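PDB 5MYP: aldehyde dehydrogenase from Trypanosoma brucei, which probably catalyses the NAD+-dependent oxidation of aldehydes to carboxylic acids, as a glycosomal member of the aldehyde dehydrogenase family. Local coordinates for the interface of chains A and B. Numbering follows the deposited sequence. Chains: chain A/B, Aldehyde dehydrogenase.

Contact 1: the interface of chains A and B. Residues chain A 203, 206-207, 210-211, 222, 224, 437-438, 441; chain B 210, 213-214, 216-219.
B:Leu217 has a left-handed backbone (phi 48°, psi 51°) in the loop between helix 203-214 and strand 220-223, and this turn presents its side chain to helix 203-214 of the partner in the deposited dimer, likely the biological one, as is usual for aldehyde dehydrogenases of this class. The residue works as a knob in a socket. With CG anti to its own carbonyl carbon, its two methyls divide the work: B:Leu217 CD1 meets A:Leu224 CD1 tip to tip at 3.6 Å, and CD2 is lodged near A:Ala206 and 3.7 Å from A:Glu207 CG, whose extended chain crosses the leucine at about a right angle. A:Arg438 closes the rim. Its guanidinium turns one face to B:Leu217 CD1, offset toward the rim, and A:Arg438 NH2 bridges to A:Glu207 OE2 (3.0 Å) in the guanidinium plane, though from above the carboxylate plane; the salt bridge should hold both walls of the socket in place. Beside the knob, A:Met210 lies extended, CG anti to its backbone N (chi1 -166°), with CB 3.7 Å from B:Ala214 CB and its methyl directed toward the carbonyl of B:Thr218. A:Met441, bent at chi3, crosses B:Pro219 obliquely and brings CE to 3.8 Å from the proline CA. In this patch water carries the polar links between chains: one joins the carbonyls of A:Gly437 and B:Leu217, and another, 2.9 Å from A:Arg438 NH1, also contacts the B:His216 carbonyl.

Contact 2: the interface of chains A and B. Residues chain A 405, 409, 418-419; chain B 114, 459-461.
A parallel beta bridge between strand 417-419 of chain A and strand 454-461 of chain B joins the two subunits here, with a salt bridge from helix 402-411 set beside it. The amide of A:Val419 donates to the carbonyl of B:Met460 over 2.7 Å between N and O, the donor lying in the carbonyl plane. Next to this bond A:Val419 and B:Arg461 run side by side, pointing the same way, with the valine CG2 3.8 Å from the arginine CG. The arginine stays extended from CG to NE and takes the glutamate side-on: B:Arg461 NE reaches A:Glu409 OE2 at 2.9 Å and its NH2 reaches OE1 at 2.9 Å, the latter nearly straight (171° at H). Both carboxylate oxygens use their syn lone pairs, and the two flat groups are only 24° apart. B:Gln114 NE2 adds a second donor to A:Glu409 OE1 at 3.1 Å, arriving from above the carboxylate plane, so that OE1 is held from two directions and rotation of the carboxylate should be restrained. B:Val459 CG1 lies over one face of the guanidinium, offset toward its rim, and 3.6 Å from A:Glu409 OE2. Strand 454-461 of one subunit thus extends the sheet edge formed by strand 417-419 of the other, while strand 110-117 brings in the glutamine that meets the glutamate of helix 402-411.

Contact 3: the interface of chains A and B. Residues chain A 71, 249, 252, 286, 312; chain B 473-477.
A:Trp249, on helix 240-252, forms the apolar centre against the C-terminal segment that the partner subunit of this aldehyde dehydrogenase extends across it. B:Arg473 CD sits over the middle of the six-membered ring of the A:Trp249 indole, 3.7 Å from its centroid, in a CH-pi contact; the guanidinium beyond stands steeply to the indole, 78° between planes, with A:Trp249 CZ3 at its edge. B:Phe474 meets the five-membered ring edge-to-face (80°) and brings CE1 to 3.6 Å from A:Trp249 CB. Its own face is capped by B:Arg473 CG, so arginine and phenylalanine brace one another around the tryptophan. A:Met286, extended beyond CG, crosses B:Phe474 obliquely, and its methyl CE comes to 3.7 Å from B:Phe474 CD1. B:Pro475 places CD at the edge of the indole, and the cis peptide bond following it leads through B:Pro476 to B:Tyr477. This tyrosine carries the polar rim. B:Tyr477 OH donates to A:Glu71 OE1 at 2.6 Å, approaching above the carboxylate plane. Nearer the ring's CD2, A:Asp312 slides past the tyrosine in the opposite direction; its OD2 contacts two waters, one 2.9 Å from B:Tyr477 N and the other 2.6 Å from B:Tyr477 O, which tie the backbone to the carboxylate.

Contact 1: the interface of chains A and B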
ATOM      1  N   ALA A 203       2.265   9.311  14.818  1.00 12.30           N
ATOM      2  CA  ALA A 203       1.509   9.859  13.691  1.00 12.60           C
ATOM      3  C   ALA A 203       2.046  11.214  13.228  1.00 12.73           C
ATOM      4  O   ALA A 203       2.068  11.493  12.035  1.00 12.59           O
ATOM      5  CB  ALA A 203       0.035   9.988  14.057  1.00 12.74           C
ATOM      6  N   ALA A 206       5.197  10.506  11.284  1.00 12.75           N
ATOM      7  CA  ALA A 206       4.754   9.768  10.089  1.00 12.81           C
ATOM      8  C   ALA A 206       4.340  10.688   8.937  1.00 12.97           C
ATOM      9  O   ALA A 206       4.654  10.406   7.780  1.00 12.79           O
ATOM     10  CB  ALA A 206       3.609   8.820  10.431  1.00 12.78           C
ATOM     11  N   GLU A 207       3.640  11.776   9.263  1.00 13.34           N
ATOM     12  CA  GLU A 207       3.258  12.786   8.269  1.00 13.82           C
ATOM     13  C   GLU A 207       4.484  13.375   7.563  1.00 13.20           C
ATOM     14  O   GLU A 207       4.460  13.582   6.352  1.00 12.97           O
ATOM     15  CB  GLU A 207       2.436  13.913   8.904  1.00 14.64           C
ATOM     16  CG  GLU A 207       1.066  13.490   9.417  1.00 15.56           C
ATOM     17  CD  GLU A 207       0.264  14.627  10.023  1.00 16.38           C
ATOM     18  OE1 GLU A 207       0.644  15.812   9.853  1.00 17.11           O
ATOM     19  OE2 GLU A 207      -0.758  14.332  10.685  1.00 17.62           O
ATOM     20  N   MET A 210       6.013  10.593   5.310  1.00 11.65           N
ATOM     21  CA  MET A 210       5.205  10.424   4.101  1.00 11.80           C
ATOM     22  C   MET A 210       5.361  11.603   3.132  1.00 11.36           C
ATOM     23  O   MET A 210       5.356  11.399   1.924  1.00 10.85           O
ATOM     24  CB  MET A 210       3.731  10.195   4.448  1.00 12.46           C
ATOM     25  CG  MET A 210       2.904   9.694   3.276  1.00 12.95           C
ATOM     26  SD  MET A 210       1.290   9.047   3.754  1.00 13.89           S
ATOM     27  CE  MET A 210       0.592   8.757   2.129  1.00 13.71           C
ATOM     28  N   ALA A 211       5.522  12.819   3.661  1.00 11.10           N
ATOM     29  CA  ALA A 211       5.814  14.000   2.832  1.00 11.10           C
ATOM     30  C   ALA A 211       7.144  13.853   2.084  1.00 11.06           C
ATOM     31  O   ALA A 211       7.243  14.191   0.905  1.00 11.10           O
ATOM     32  CB  ALA A 211       5.820  15.263   3.683  1.00 11.12           C
ATOM     33  N   LEU A 222       3.637   2.390   7.569  1.00 11.20           N
ATOM     34  CA  LEU A 222       3.672   3.223   8.765  1.00 11.65           C
ATOM     35  C   LEU A 222       3.053   2.419   9.899  1.00 12.10           C
ATOM     36  O   LEU A 222       1.913   1.968   9.786  1.00 12.17           O
ATOM     37  CB  LEU A 222       2.908   4.533   8.527  1.00 11.60           C
ATOM     38  CG  LEU A 222       3.319   5.344   7.293  1.00 11.65           C
ATOM     39  CD1 LEU A 222       2.383   6.526   7.067  1.00 11.68           C
ATOM     40  CD2 LEU A 222       4.755   5.827   7.418  1.00 11.69           C
ATOM     41  N   LEU A 224       2.106   2.833  13.635  1.00 13.54           N
ATOM     42  CA  LEU A 224       1.915   3.951  14.554  1.00 13.93           C
ATOM     43  C   LEU A 224       1.184   3.455  15.793  1.00 14.84           C
ATOM     44  O   LEU A 224       1.317   2.280  16.143  1.00 15.64           O
ATOM     45  CB  LEU A 224       1.214   5.111  13.835  1.00 13.85           C
ATOM     46  CG  LEU A 224       1.760   5.420  12.432  1.00 13.72           C
ATOM     47  CD1 LEU A 224       0.910   6.470  11.737  1.00 13.64           C
ATOM     48  CD2 LEU A 224       3.218   5.857  12.485  1.00 13.65           C
ATOM     49  N   GLY A 437      -5.897   3.829   9.318  1.00 11.07           N
ATOM     50  CA  GLY A 437      -6.081   5.243   9.638  1.00 11.35           C
ATOM     51  C   GLY A 437      -4.853   5.784  10.349  1.00 11.59           C
ATOM     52  O   GLY A 437      -3.724   5.548   9.906  1.00 11.32           O
ATOM     53  N   ARG A 438      -5.057   6.461  11.479  1.00 11.87           N
ATOM     54  CA  ARG A 438      -3.934   7.066  12.211  1.00 12.17           C
ATOM     55  C   ARG A 438      -3.067   6.071  13.015  1.00 11.95           C
ATOM     56  O   ARG A 438      -2.027   6.469  13.531  1.00 11.93           O
ATOM     57  CB  ARG A 438      -4.408   8.255  13.069  1.00 12.65           C
ATOM     58  CG  ARG A 438      -4.839   9.449  12.212  1.00 13.13           C
ATOM     59  CD  ARG A 438      -4.957  10.748  12.992  1.00 13.50           C
ATOM     60  NE  ARG A 438      -3.678  11.379  13.295  1.00 13.78           N
ATOM     61  CZ  ARG A 438      -2.941  12.102  12.451  1.00 13.92           C
ATOM     62  NH1 ARG A 438      -3.313  12.299  11.187  1.00 14.06           N
ATOM     63  NH2 ARG A 438      -1.793  12.623  12.875  1.00 14.23           N
ATOM     64  N   MET A 441      -0.559   2.492   8.008  1.00 11.97           N
ATOM     65  CA  MET A 441      -0.928   1.857   6.743  1.00 12.14           C
ATOM     66  C   MET A 441       0.099   0.785   6.409  1.00 11.97           C
ATOM     67  O   MET A 441       1.277   0.922   6.751  1.00 11.63           O
ATOM     68  CB  MET A 441      -1.018   2.882   5.607  1.00 12.57           C
ATOM     69  CG  MET A 441       0.287   3.589   5.260  1.00 12.77           C
ATOM     70  SD  MET A 441       0.105   4.781   3.917  1.00 13.37           S
ATOM     71  CE  MET A 441      -0.886   6.040   4.720  1.00 12.93           C
TER
ATOM     72  N   MET B 210       0.148  12.802  -3.257  1.00 11.11           N
ATOM     73  CA  MET B 210       0.732  12.084  -2.122  1.00 11.27           C
ATOM     74  C   MET B 210       1.117  13.026  -0.974  1.00 10.91           C
ATOM     75  O   MET B 210       0.975  12.660   0.186  1.00 10.57           O
ATOM     76  CB  MET B 210       1.931  11.236  -2.561  1.00 11.59           C
ATOM     77  CG  MET B 210       2.338  10.211  -1.511  1.00 11.87           C
ATOM     78  SD  MET B 210       3.475   8.959  -2.129  1.00 12.37           S
ATOM     79  CE  MET B 210       3.844   8.089  -0.612  1.00 12.24           C
ATOM     80  N   ALA B 213      -2.121  13.714   0.748  1.00 10.55           N
ATOM     81  CA  ALA B 213      -2.480  12.506   1.488  1.00 10.62           C
ATOM     82  C   ALA B 213      -1.662  12.365   2.773  1.00 10.75           C
ATOM     83  O   ALA B 213      -2.184  11.908   3.791  1.00 10.39           O
ATOM     84  CB  ALA B 213      -2.304  11.275   0.607  1.00 10.58           C
ATOM     85  N   ALA B 214      -0.390  12.770   2.718  1.00 11.06           N
ATOM     86  CA  ALA B 214       0.498  12.754   3.887  1.00 11.39           C
ATOM     87  C   ALA B 214      -0.053  13.533   5.078  1.00 11.64           C
ATOM     88  O   ALA B 214       0.139  13.114   6.225  1.00 11.75           O
ATOM     89  CB  ALA B 214       1.885  13.273   3.518  1.00 11.50           C
ATOM     90  N   HIS B 216      -3.084  13.795   6.110  1.00 11.78           N
ATOM     91  CA  HIS B 216      -4.104  12.987   6.824  1.00 11.80           C
ATOM     92  C   HIS B 216      -3.701  11.505   7.017  1.00 11.45           C
ATOM     93  O   HIS B 216      -4.521  10.696   7.453  1.00 11.45           O
ATOM     94  CB  HIS B 216      -5.442  13.054   6.075  1.00 12.19           C
ATOM     95  CG  HIS B 216      -6.006  14.436   5.954  1.00 12.61           C
ATOM     96  ND1 HIS B 216      -6.405  15.179   7.046  1.00 13.00           N
ATOM     97  CD2 HIS B 216      -6.262  15.200   4.867  1.00 12.81           C
ATOM     98  CE1 HIS B 216      -6.869  16.346   6.635  1.00 13.06           C
ATOM     99  NE2 HIS B 216      -6.788  16.387   5.317  1.00 12.82           N
ATOM    100  N   LEU B 217      -2.447  11.162   6.712  1.00 11.17           N
ATOM    101  CA  LEU B 217      -1.979   9.765   6.664  1.00 10.86           C
ATOM    102  C   LEU B 217      -2.931   8.856   5.871  1.00 10.64           C
ATOM    103  O   LEU B 217      -3.356   7.802   6.345  1.00 10.47           O
ATOM    104  CB  LEU B 217      -1.747   9.229   8.082  1.00 10.85           C
ATOM    105  CG  LEU B 217      -0.728  10.013   8.913  1.00 10.87           C
ATOM    106  CD1 LEU B 217      -0.637   9.438  10.314  1.00 11.01           C
ATOM    107  CD2 LEU B 217       0.639  10.018   8.240  1.00 10.91           C
ATOM    108  N   THR B 218      -3.261   9.299   4.662  1.00 10.36           N
ATOM    109  CA  THR B 218      -4.204   8.597   3.801  1.00 10.13           C
ATOM    110  C   THR B 218      -3.442   7.712   2.810  1.00 10.02           C
ATOM    111  O   THR B 218      -2.576   8.214   2.094  1.00  9.80           O
ATOM    112  CB  THR B 218      -5.073   9.595   3.022  1.00 10.10           C
ATOM    113  OG1 THR B 218      -5.757  10.453   3.942  1.00  9.93           O
ATOM    114  CG2 THR B 218      -6.089   8.869   2.144  1.00 10.14           C
ATOM    115  N   PRO B 219      -3.754   6.395   2.767  1.00 10.02           N
ATOM    116  CA  PRO B 219      -3.125   5.547   1.750  1.00 10.06           C
ATOM    117  C   PRO B 219      -3.533   5.934   0.328  1.00 10.04           C
ATOM    118  O   PRO B 219      -4.663   6.382   0.104  1.00  9.74           O
ATOM    119  CB  PRO B 219      -3.597   4.123   2.100  1.00 10.12           C
ATOM    120  CG  PRO B 219      -4.711   4.275   3.071  1.00 10.22           C
ATOM    121  CD  PRO B 219      -4.569   5.619   3.721  1.00 10.10           C
TER
HETATM  122  O   HOH W   1      -3.244   5.251   7.239  1.00  9.17           O
HETATM  123  O   HOH W   2      -5.637  11.593   9.688  1.00 25.22           O

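Contact 2: the interface of chains A and B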
ATOM      1  N   ILE A 405     -19.257 -10.332  21.123  1.00 22.12           N
ATOM      2  CA  ILE A 405     -17.943 -10.230  20.472  1.00 22.16           C
ATOM      3  C   ILE A 405     -18.116  -9.863  18.996  1.00 22.79           C
ATOM      4  O   ILE A 405     -17.447  -8.953  18.499  1.00 21.73           O
ATOM      5  CB  ILE A 405     -17.132 -11.544  20.614  1.00 21.90           C
ATOM      6  CG1 ILE A 405     -16.765 -11.792  22.088  1.00 21.72           C
ATOM      7  CG2 ILE A 405     -15.866 -11.514  19.754  1.00 21.86           C
ATOM      8  CD1 ILE A 405     -16.457 -13.241  22.414  1.00 21.50           C
ATOM      9  N   GLU A 409     -16.747  -6.423  17.125  1.00 18.90           N
ATOM     10  CA  GLU A 409     -15.878  -6.585  15.945  1.00 18.76           C
ATOM     11  C   GLU A 409     -16.442  -5.892  14.707  1.00 18.42           C
ATOM     12  O   GLU A 409     -15.748  -5.125  14.039  1.00 17.84           O
ATOM     13  CB  GLU A 409     -15.676  -8.070  15.612  1.00 19.07           C
ATOM     14  CG  GLU A 409     -14.743  -8.818  16.548  1.00 19.53           C
ATOM     15  CD  GLU A 409     -14.681 -10.313  16.265  1.00 19.91           C
ATOM     16  OE1 GLU A 409     -15.171 -10.764  15.201  1.00 19.86           O
ATOM     17  OE2 GLU A 409     -14.125 -11.050  17.103  1.00 20.57           O
ATOM     18  N   VAL A 418      -8.033  -8.848  19.377  1.00 13.29           N
ATOM     19  CA  VAL A 418      -7.776 -10.053  20.160  1.00 13.62           C
ATOM     20  C   VAL A 418      -8.930 -10.230  21.140  1.00 14.12           C
ATOM     21  O   VAL A 418      -9.313  -9.274  21.822  1.00 13.97           O
ATOM     22  CB  VAL A 418      -6.437 -10.010  20.930  1.00 13.63           C
ATOM     23  CG1 VAL A 418      -6.124 -11.378  21.535  1.00 13.78           C
ATOM     24  CG2 VAL A 418      -5.302  -9.567  20.020  1.00 13.54           C
ATOM     25  N   VAL A 419      -9.490 -11.439  21.194  1.00 14.22           N
ATOM     26  CA  VAL A 419     -10.544 -11.764  22.156  1.00 14.68           C
ATOM     27  C   VAL A 419      -9.923 -12.524  23.331  1.00 14.98           C
ATOM     28  O   VAL A 419      -9.228 -13.531  23.135  1.00 15.08           O
ATOM     29  CB  VAL A 419     -11.694 -12.575  21.516  1.00 14.95           C
ATOM     30  CG1 VAL A 419     -12.765 -12.927  22.549  1.00 15.12           C
ATOM     31  CG2 VAL A 419     -12.304 -11.801  20.352  1.00 15.09           C
TER
ATOM     32  N   GLN B 114     -10.331 -10.700   8.574  1.00 18.62           N
ATOM     33  CA  GLN B 114     -11.592 -10.086   8.150  1.00 18.59           C
ATOM     34  C   GLN B 114     -11.287  -8.917   7.227  1.00 18.31           C
ATOM     35  O   GLN B 114     -10.204  -8.335   7.299  1.00 18.45           O
ATOM     36  CB  GLN B 114     -12.400  -9.592   9.356  1.00 19.00           C
ATOM     37  CG  GLN B 114     -12.837 -10.696  10.307  1.00 19.39           C
ATOM     38  CD  GLN B 114     -13.627 -10.188  11.506  1.00 19.93           C
ATOM     39  OE1 GLN B 114     -13.883  -8.991  11.653  1.00 20.42           O
ATOM     40  NE2 GLN B 114     -14.015 -11.109  12.376  1.00 20.66           N
ATOM     41  N   VAL B 459      -7.882 -11.061  13.299  1.00 15.25           N
ATOM     42  CA  VAL B 459      -8.628 -11.297  14.528  1.00 16.00           C
ATOM     43  C   VAL B 459      -8.108 -12.583  15.162  1.00 16.79           C
ATOM     44  O   VAL B 459      -8.027 -13.606  14.486  1.00 16.55           O
ATOM     45  CB  VAL B 459     -10.147 -11.405  14.260  1.00 15.88           C
ATOM     46  CG1 VAL B 459     -10.911 -11.692  15.548  1.00 16.01           C
ATOM     47  CG2 VAL B 459     -10.657 -10.123  13.621  1.00 15.83           C
ATOM     48  N   MET B 460      -7.731 -12.507  16.439  1.00 17.51           N
ATOM     49  CA  MET B 460      -7.279 -13.666  17.213  1.00 18.75           C
ATOM     50  C   MET B 460      -8.216 -13.849  18.400  1.00 19.29           C
ATOM     51  O   MET B 460      -8.336 -12.950  19.223  1.00 18.91           O
ATOM     52  CB  MET B 460      -5.846 -13.456  17.710  1.00 19.18           C
ATOM     53  CG  MET B 460      -5.389 -14.458  18.771  1.00 19.95           C
ATOM     54  SD  MET B 460      -3.684 -14.209  19.292  1.00 21.16           S
ATOM     55  CE  MET B 460      -2.818 -15.144  18.038  1.00 21.04           C
ATOM     56  N   ARG B 461      -8.855 -15.014  18.500  1.00 20.15           N
ATOM     57  CA  ARG B 461      -9.772 -15.305  19.605  1.00 20.85           C
ATOM     58  C   ARG B 461      -9.184 -16.382  20.505  1.00 21.35           C
ATOM     59  O   ARG B 461      -8.858 -17.472  20.039  1.00 20.59           O
ATOM     60  CB  ARG B 461     -11.152 -15.712  19.081  1.00 21.24           C
ATOM     61  CG  ARG B 461     -11.712 -14.757  18.043  1.00 21.60           C
ATOM     62  CD  ARG B 461     -13.236 -14.766  18.001  1.00 22.11           C
ATOM     63  NE  ARG B 461     -13.754 -13.955  16.893  1.00 22.11           N
ATOM     64  CZ  ARG B 461     -13.790 -14.334  15.613  1.00 22.54           C
ATOM     65  NH1 ARG B 461     -13.340 -15.526  15.234  1.00 22.60           N
ATOM     66  NH2 ARG B 461     -14.274 -13.517  14.688  1.00 22.34           N
TER

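Contact 3: the interface of chains A and B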
ATOM      1  N   GLU A  71      12.187 -10.285  30.139  1.00 19.77           N
ATOM      2  CA  GLU A  71      11.182  -9.520  29.390  1.00 19.20           C
ATOM      3  C   GLU A  71      11.667  -9.265  27.959  1.00 18.80           C
ATOM      4  O   GLU A  71      10.910  -9.432  27.003  1.00 18.64           O
ATOM      5  CB  GLU A  71      10.855  -8.195  30.086  1.00 19.02           C
ATOM      6  CG  GLU A  71       9.554  -7.559  29.611  1.00 18.91           C
ATOM      7  CD  GLU A  71       9.133  -6.359  30.447  1.00 18.98           C
ATOM      8  OE1 GLU A  71       9.096  -6.473  31.690  1.00 18.79           O
ATOM      9  OE2 GLU A  71       8.827  -5.299  29.863  1.00 18.71           O
ATOM     10  N   TRP A 249      -0.562  -7.441  32.780  1.00 16.60           N
ATOM     11  CA  TRP A 249       0.696  -7.826  32.122  1.00 16.82           C
ATOM     12  C   TRP A 249       0.985  -6.933  30.909  1.00 16.54           C
ATOM     13  O   TRP A 249       2.086  -6.406  30.774  1.00 16.27           O
ATOM     14  CB  TRP A 249       0.686  -9.303  31.690  1.00 17.15           C
ATOM     15  CG  TRP A 249       1.811  -9.620  30.745  1.00 17.38           C
ATOM     16  CD1 TRP A 249       3.127  -9.782  31.064  1.00 17.65           C
ATOM     17  CD2 TRP A 249       1.722  -9.761  29.325  1.00 17.63           C
ATOM     18  NE1 TRP A 249       3.864 -10.031  29.931  1.00 17.73           N
ATOM     19  CE2 TRP A 249       3.025 -10.023  28.848  1.00 17.69           C
ATOM     20  CE3 TRP A 249       0.667  -9.692  28.408  1.00 17.68           C
ATOM     21  CZ2 TRP A 249       3.299 -10.224  27.493  1.00 17.68           C
ATOM     22  CZ3 TRP A 249       0.942  -9.889  27.059  1.00 17.72           C
ATOM     23  CH2 TRP A 249       2.247 -10.156  26.616  1.00 17.62           C
ATOM     24  N   ILE A 252       2.098  -3.578  32.214  1.00 16.23           N
ATOM     25  CA  ILE A 252       3.361  -3.578  32.970  1.00 16.43           C
ATOM     26  C   ILE A 252       4.598  -3.681  32.063  1.00 16.27           C
ATOM     27  O   ILE A 252       5.624  -3.061  32.354  1.00 15.86           O
ATOM     28  CB  ILE A 252       3.357  -4.675  34.076  1.00 16.73           C
ATOM     29  CG1 ILE A 252       2.485  -4.208  35.250  1.00 16.93           C
ATOM     30  CG2 ILE A 252       4.769  -4.998  34.577  1.00 17.07           C
ATOM     31  CD1 ILE A 252       2.229  -5.264  36.307  1.00 17.07           C
ATOM     32  N   MET A 286       2.560  -9.190  40.342  1.00 20.92           N
ATOM     33  CA  MET A 286       3.595  -9.037  39.310  1.00 21.34           C
ATOM     34  C   MET A 286       4.779  -8.156  39.724  1.00 21.63           C
ATOM     35  O   MET A 286       5.915  -8.444  39.354  1.00 21.35           O
ATOM     36  CB  MET A 286       2.980  -8.516  38.007  1.00 21.39           C
ATOM     37  CG  MET A 286       2.068  -9.531  37.348  1.00 21.30           C
ATOM     38  SD  MET A 286       1.307  -8.937  35.822  1.00 21.43           S
ATOM     39  CE  MET A 286       0.002 -10.145  35.623  1.00 21.38           C
ATOM     40  N   ASP A 312      13.177  -4.605  38.659  1.00 18.42           N
ATOM     41  CA  ASP A 312      12.733  -5.326  37.461  1.00 18.23           C
ATOM     42  C   ASP A 312      11.687  -4.556  36.643  1.00 17.80           C
ATOM     43  O   ASP A 312      11.128  -5.107  35.686  1.00 17.78           O
ATOM     44  CB  ASP A 312      12.137  -6.681  37.863  1.00 18.64           C
ATOM     45  CG  ASP A 312      13.126  -7.572  38.604  1.00 19.11           C
ATOM     46  OD1 ASP A 312      14.333  -7.257  38.645  1.00 19.29           O
ATOM     47  OD2 ASP A 312      12.683  -8.604  39.149  1.00 19.88           O
TER
ATOM     48  N   ARG B 473       5.616 -15.436  30.263  1.00 29.56           N
ATOM     49  CA  ARG B 473       5.329 -14.002  30.070  1.00 28.16           C
ATOM     50  C   ARG B 473       5.160 -13.186  31.365  1.00 27.36           C
ATOM     51  O   ARG B 473       5.595 -12.035  31.419  1.00 27.42           O
ATOM     52  CB  ARG B 473       4.132 -13.776  29.123  1.00 26.93           C
ATOM     53  CG  ARG B 473       2.754 -14.178  29.645  1.00 26.41           C
ATOM     54  CD  ARG B 473       1.645 -13.568  28.794  1.00 25.67           C
ATOM     55  NE  ARG B 473       0.417 -14.370  28.792  1.00 25.42           N
ATOM     56  CZ  ARG B 473      -0.761 -13.972  28.309  1.00 24.87           C
ATOM     57  NH1 ARG B 473      -0.913 -12.757  27.787  1.00 24.45           N
ATOM     58  NH2 ARG B 473      -1.803 -14.796  28.356  1.00 24.78           N
ATOM     59  N   PHE B 474       4.561 -13.779  32.398  1.00 26.67           N
ATOM     60  CA  PHE B 474       4.164 -13.026  33.599  1.00 26.67           C
ATOM     61  C   PHE B 474       5.316 -12.819  34.586  1.00 26.29           C
ATOM     62  O   PHE B 474       5.973 -13.785  34.971  1.00 25.45           O
ATOM     63  CB  PHE B 474       3.023 -13.736  34.338  1.00 26.95           C
ATOM     64  CG  PHE B 474       1.756 -13.847  33.541  1.00 27.08           C
ATOM     65  CD1 PHE B 474       1.084 -12.704  33.130  1.00 27.00           C
ATOM     66  CD2 PHE B 474       1.220 -15.094  33.212  1.00 27.22           C
ATOM     67  CE1 PHE B 474      -0.092 -12.791  32.395  1.00 26.98           C
ATOM     68  CE2 PHE B 474       0.046 -15.190  32.475  1.00 27.46           C
ATOM     69  CZ  PHE B 474      -0.612 -14.034  32.068  1.00 27.23           C
ATOM     70  N   PRO B 475       5.545 -11.560  35.022  1.00 25.79           N
ATOM     71  CA  PRO B 475       6.374 -11.335  36.213  1.00 25.76           C
ATOM     72  C   PRO B 475       5.702 -11.929  37.476  1.00 25.76           C
ATOM     73  O   PRO B 475       4.513 -12.242  37.423  1.00 25.44           O
ATOM     74  CB  PRO B 475       6.462  -9.804  36.306  1.00 25.79           C
ATOM     75  CG  PRO B 475       6.061  -9.289  34.971  1.00 25.81           C
ATOM     76  CD  PRO B 475       5.113 -10.294  34.402  1.00 25.83           C
ATOM     77  N   PRO B 476       6.409 -12.067  38.603  1.00 26.18           N
ATOM     78  CA  PRO B 476       7.782 -11.594  38.805  1.00 26.37           C
ATOM     79  C   PRO B 476       8.840 -12.452  38.110  1.00 26.62           C
ATOM     80  O   PRO B 476       8.617 -13.636  37.845  1.00 26.29           O
ATOM     81  CB  PRO B 476       7.949 -11.658  40.328  1.00 26.42           C
ATOM     82  CG  PRO B 476       7.015 -12.726  40.775  1.00 26.33           C
ATOM     83  CD  PRO B 476       5.901 -12.815  39.769  1.00 26.31           C
ATOM     84  N   TYR B 477       9.978 -11.832  37.816  1.00 27.21           N
ATOM     85  CA  TYR B 477      11.057 -12.482  37.082  1.00 28.55           C
ATOM     86  C   TYR B 477      11.918 -13.289  38.046  1.00 29.75           C
ATOM     87  O   TYR B 477      12.867 -12.772  38.640  1.00 30.94           O
ATOM     88  CB  TYR B 477      11.861 -11.447  36.289  1.00 28.49           C
ATOM     89  CG  TYR B 477      11.003 -10.764  35.240  1.00 28.50           C
ATOM     90  CD1 TYR B 477      10.543 -11.472  34.134  1.00 28.58           C
ATOM     91  CD2 TYR B 477      10.618  -9.430  35.370  1.00 28.33           C
ATOM     92  CE1 TYR B 477       9.737 -10.873  33.177  1.00 28.42           C
ATOM     93  CE2 TYR B 477       9.813  -8.818  34.416  1.00 27.96           C
ATOM     94  CZ  TYR B 477       9.377  -9.544  33.321  1.00 28.18           C
ATOM     95  OH  TYR B 477       8.578  -8.963  32.365  1.00 27.44           O
TER
HETATM   96  O   HOH W   3      10.043  -9.135  38.848  1.00 23.44           O
HETATM   97  O   HOH W   4      13.999 -10.829  40.002  1.00 35.64           O

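Contact 2 lies about 25 Å from contacts 1 and 3, between C-alpha centres, and contacts 1 and 3 are about 34 Å apart. All belong to one two-fold symmetric interface, so each recurs with the chains exchanged. No residue is shared, but strand 454-461 of contact 2 leads through 3-10 helix 468-471 to the tail segment of contact 3, so one stretch of chain B serves both. Contact 1 is centred about 9 Å from the predicted active-site A:Glu223, which strand 220-223 carries directly beside the socket; dimer assembly may therefore steady the catalytic region.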